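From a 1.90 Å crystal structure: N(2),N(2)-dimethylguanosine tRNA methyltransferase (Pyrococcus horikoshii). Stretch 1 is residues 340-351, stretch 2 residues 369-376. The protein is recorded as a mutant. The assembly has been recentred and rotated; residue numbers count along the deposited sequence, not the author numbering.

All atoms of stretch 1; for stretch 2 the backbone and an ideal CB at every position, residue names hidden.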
# COMPACT_ATOMS: atom_id res chain seq x y z
N GLU A 340 -26.42 5.08 -12.75
CA GLU A 340 -27.29 4.56 -13.80
C GLU A 340 -26.58 3.50 -14.65
O GLU A 340 -27.16 2.48 -15.03
CB GLU A 340 -27.77 5.70 -14.71
CG GLU A 340 -28.61 6.74 -13.99
CD GLU A 340 -28.88 7.98 -14.83
OE1 GLU A 340 -29.68 8.83 -14.39
OE2 GLU A 340 -28.28 8.12 -15.92
N ILE A 341 -25.31 3.76 -14.95
CA ILE A 341 -24.52 2.85 -15.76
C ILE A 341 -24.29 1.53 -15.05
O ILE A 341 -24.41 0.46 -15.65
CB ILE A 341 -23.16 3.49 -16.12
CG1 ILE A 341 -23.40 4.77 -16.93
CG2 ILE A 341 -22.32 2.51 -16.92
CD1 ILE A 341 -22.16 5.63 -17.12
N ILE A 342 -23.95 1.59 -13.76
CA ILE A 342 -23.72 0.38 -12.99
C ILE A 342 -24.99 -0.46 -12.97
O ILE A 342 -24.95 -1.68 -13.18
CB ILE A 342 -23.28 0.70 -11.54
CG1 ILE A 342 -21.89 1.34 -11.55
CG2 ILE A 342 -23.27 -0.58 -10.70
CD1 ILE A 342 -21.37 1.72 -10.18
N SER A 343 -26.13 0.19 -12.72
CA SER A 343 -27.41 -0.52 -12.68
C SER A 343 -27.69 -1.18 -14.03
O SER A 343 -28.10 -2.34 -14.09
CB SER A 343 -28.55 0.44 -12.32
OG SER A 343 -28.40 0.92 -11.00
N ALA A 344 -27.46 -0.44 -15.10
CA ALA A 344 -27.69 -0.95 -16.45
C ALA A 344 -26.80 -2.15 -16.76
O ALA A 344 -27.25 -3.13 -17.35
CB ALA A 344 -27.45 0.15 -17.47
N LEU A 345 -25.53 -2.08 -16.37
CA LEU A 345 -24.59 -3.17 -16.62
C LEU A 345 -25.01 -4.44 -15.87
O LEU A 345 -24.98 -5.54 -16.43
CB LEU A 345 -23.18 -2.77 -16.20
CG LEU A 345 -22.49 -1.78 -17.14
CD1 LEU A 345 -21.19 -1.27 -16.52
CD2 LEU A 345 -22.21 -2.46 -18.48
N ARG A 346 -25.40 -4.28 -14.61
CA ARG A 346 -25.83 -5.40 -13.79
C ARG A 346 -27.09 -6.02 -14.37
O ARG A 346 -27.26 -7.24 -14.34
CB ARG A 346 -26.06 -4.94 -12.35
CG ARG A 346 -24.77 -4.58 -11.62
CD ARG A 346 -25.04 -4.02 -10.23
NE ARG A 346 -23.79 -3.74 -9.52
CZ ARG A 346 -23.71 -3.15 -8.34
NH1 ARG A 346 -24.82 -2.76 -7.70
NH2 ARG A 346 -22.53 -2.93 -7.78
N GLU A 347 -27.98 -5.19 -14.91
CA GLU A 347 -29.21 -5.70 -15.51
C GLU A 347 -28.91 -6.54 -16.75
O GLU A 347 -29.67 -7.45 -17.09
CB GLU A 347 -30.16 -4.55 -15.87
CG GLU A 347 -31.02 -4.08 -14.71
CD GLU A 347 -32.06 -3.05 -15.13
OE1 GLU A 347 -32.73 -3.26 -16.16
OE2 GLU A 347 -32.21 -2.04 -14.41
N GLN A 348 -27.80 -6.24 -17.41
CA GLN A 348 -27.41 -6.99 -18.61
C GLN A 348 -26.63 -8.24 -18.24
O GLN A 348 -26.17 -8.97 -19.11
CB GLN A 348 -26.56 -6.11 -19.53
CG GLN A 348 -27.32 -4.97 -20.19
CD GLN A 348 -26.42 -4.10 -21.03
OE1 GLN A 348 -25.81 -4.56 -22.00
NE2 GLN A 348 -26.32 -2.82 -20.67
N GLY A 349 -26.47 -8.48 -16.94
CA GLY A 349 -25.76 -9.66 -16.49
C GLY A 349 -24.26 -9.52 -16.25
O GLY A 349 -23.56 -10.52 -16.12
N TYR A 350 -23.77 -8.28 -16.18
CA TYR A 350 -22.34 -8.06 -15.94
C TYR A 350 -22.06 -7.57 -14.53
O TYR A 350 -22.91 -6.93 -13.90
CB TYR A 350 -21.76 -7.03 -16.92
CG TYR A 350 -21.79 -7.45 -18.37
CD1 TYR A 350 -22.87 -7.11 -19.19
CD2 TYR A 350 -20.76 -8.22 -18.91
CE1 TYR A 350 -22.92 -7.54 -20.51
CE2 TYR A 350 -20.80 -8.65 -20.22
CZ TYR A 350 -21.88 -8.31 -21.02
OH TYR A 350 -21.94 -8.76 -22.32
N GLU A 351 -20.87 -7.87 -14.04
CA GLU A 351 -20.46 -7.40 -12.72
C GLU A 351 -20.01 -5.96 -12.94
O GLU A 351 -19.34 -5.67 -13.93
CB GLU A 351 -19.29 -8.23 -12.21
CG GLU A 351 -19.65 -9.68 -11.90
CD GLU A 351 -18.42 -10.57 -11.90
OE1 GLU A 351 -17.89 -10.85 -12.99
OE2 GLU A 351 -17.98 -10.98 -10.80
N UNK A 369 -16.76 -2.24 -25.74
CA UNK A 369 -17.86 -1.86 -26.62
C UNK A 369 -19.22 -1.91 -25.94
O UNK A 369 -20.09 -1.09 -26.22
CB UNK A 369 -17.87 -2.77 -27.85
N UNK A 370 -19.41 -2.88 -25.05
CA UNK A 370 -20.68 -2.99 -24.34
C UNK A 370 -20.79 -1.81 -23.37
O UNK A 370 -21.86 -1.24 -23.19
CB UNK A 370 -20.79 -4.33 -23.60
N UNK A 371 -19.67 -1.44 -22.75
CA UNK A 371 -19.67 -0.32 -21.81
C UNK A 371 -20.07 0.96 -22.53
O UNK A 371 -20.91 1.71 -22.05
CB UNK A 371 -18.30 -0.16 -21.15
N UNK A 372 -19.46 1.21 -23.69
CA UNK A 372 -19.73 2.41 -24.47
C UNK A 372 -21.19 2.50 -24.89
O UNK A 372 -21.81 3.57 -24.80
CB UNK A 372 -18.83 2.45 -25.71
N UNK A 373 -21.75 1.39 -25.34
CA UNK A 373 -23.14 1.37 -25.76
C UNK A 373 -24.03 1.67 -24.56
O UNK A 373 -25.08 2.27 -24.69
CB UNK A 373 -23.50 0.02 -26.39
N UNK A 374 -23.58 1.24 -23.38
CA UNK A 374 -24.35 1.46 -22.16
C UNK A 374 -24.26 2.88 -21.60
O UNK A 374 -25.22 3.39 -21.03
CB UNK A 374 -23.88 0.47 -21.09
N UNK A 375 -23.11 3.53 -21.75
CA UNK A 375 -22.96 4.89 -21.22
C UNK A 375 -23.54 5.96 -22.14
O UNK A 375 -23.85 7.06 -21.69
CB UNK A 375 -21.48 5.19 -20.97
N UNK A 376 -23.67 5.63 -23.43
CA UNK A 376 -24.22 6.57 -24.41
C UNK A 376 -25.52 7.18 -23.91
O UNK A 376 -26.53 6.49 -23.79
CB UNK A 376 -24.45 5.87 -25.75

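Stretch 2 runs helically from 369 to 375, and its axis passes 9.9 Å from that of helix 340-347, with 125° between their N-to-C directions.

Position 369 has no atom of stretch 1 within 5.5 Å of its ideal CB; the contact sets no preference. It is Glu 369, without contact.

At 370, CA-to-CB points toward stretch 1, and the ideal CB lies 4.8 Å from Tyr 350 OH and 5.3 Å from Gln 348 OE1. A small or medium apolar side chain could pack on the tyrosine; a short polar one might address either oxygen. The residue is Val 370, chi1 t, whose CG1 lies 4.0 Å from Tyr 350 CE1, oblique to the ring, and 3.9 Å from Gln 348 OE1.

At 371 the CA-to-CB bond points sideways, with the ideal CB 5.3 Å from Leu 345 CD2. Only a side chain of some length would gain much here, and the neighbouring aliphatic groups favour Leu, Met or an aromatic. Phe 371, chi1 t, brings its ring back to the contact: Leu 345 CD1 meets the ring edge, 4.0 Å from Phe 371 CD1, while Ile 341 CG2 approaches obliquely, 3.9 Å from Phe 371 CE1.

Position 372 is out of reach, so stretch 1 leaves the choice open; it is Ile 372. Position 373 points sideways with nothing near its ideal CB, and a polar residue is as compatible as any. Glu 373 makes no contact.

Position 374 is the most constrained. Its CA-to-CB bond points toward stretch 1, and the ideal CB is 4.1 Å from Gln 348 NE2, 4.3 Å from Leu 345 CD2 and 4.9 Å from Ile 341 CG2. An amide donor beside methyl groups suits a compact side chain, such as Ser, Thr, Ala or Val, with a hydroxyl able to use the donor. Thr 374, chi1 m, serves both surroundings. Gln 348 NE2 donates to Thr 374 OG1 (3.1 Å, 156° at the hydrogen), and Thr 374 OG1 in turn donates to Val 370 O at 2.8 Å. The methyl, Thr 374 CG2, packs 3.6 Å from Ala 344 CB.

At 375 the bond is sideways, but the ideal CB is already 3.9 Å from Ile 341 CD1, favouring an aliphatic residue. In Ile 375, chi1 p, CG2 touches Ile 341 CD1 at 3.4 Å, while the end of the side chain leads away.

Position 376 leaves helical phi/psi and is out of reach; it is Lys 376.

Stretch 2, residues 369-376: EVFIETIK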
# COMPACT_ATOMS: atom_id res chain seq x y z
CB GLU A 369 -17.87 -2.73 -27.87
CG GLU A 369 -16.64 -2.58 -28.76
CD GLU A 369 -16.38 -1.15 -29.21
OE1 GLU A 369 -17.34 -0.36 -29.33
OE2 GLU A 369 -15.20 -0.82 -29.47
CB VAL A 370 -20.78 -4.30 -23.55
CG1 VAL A 370 -21.99 -4.25 -22.61
CG2 VAL A 370 -20.91 -5.47 -24.51
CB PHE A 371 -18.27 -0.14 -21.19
CG PHE A 371 -18.21 0.94 -20.15
CD1 PHE A 371 -18.66 0.71 -18.85
CD2 PHE A 371 -17.72 2.21 -20.47
CE1 PHE A 371 -18.62 1.71 -17.88
CE2 PHE A 371 -17.67 3.23 -19.51
CZ PHE A 371 -18.12 2.97 -18.21
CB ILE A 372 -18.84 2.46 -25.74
CG1 ILE A 372 -17.37 2.49 -25.35
CG2 ILE A 372 -19.20 3.68 -26.59
CD1 ILE A 372 -17.01 3.61 -24.40
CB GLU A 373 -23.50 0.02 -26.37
CG GLU A 373 -24.92 -0.04 -26.93
CD GLU A 373 -25.20 -1.32 -27.71
OE1 GLU A 373 -25.21 -2.40 -27.09
OE2 GLU A 373 -25.41 -1.23 -28.94
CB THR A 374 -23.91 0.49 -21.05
OG1 THR A 374 -24.03 -0.86 -21.51
CG2 THR A 374 -24.77 0.68 -19.80
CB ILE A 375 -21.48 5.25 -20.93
CG1 ILE A 375 -20.68 5.29 -22.23
CG2 ILE A 375 -20.89 4.24 -19.95
CD1 ILE A 375 -19.20 5.61 -22.02
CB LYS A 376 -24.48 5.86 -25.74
CG LYS A 376 -23.25 5.64 -26.60
CD LYS A 376 -22.82 6.93 -27.29
CE LYS A 376 -23.87 7.41 -28.27
NZ LYS A 376 -23.44 8.63 -29.02
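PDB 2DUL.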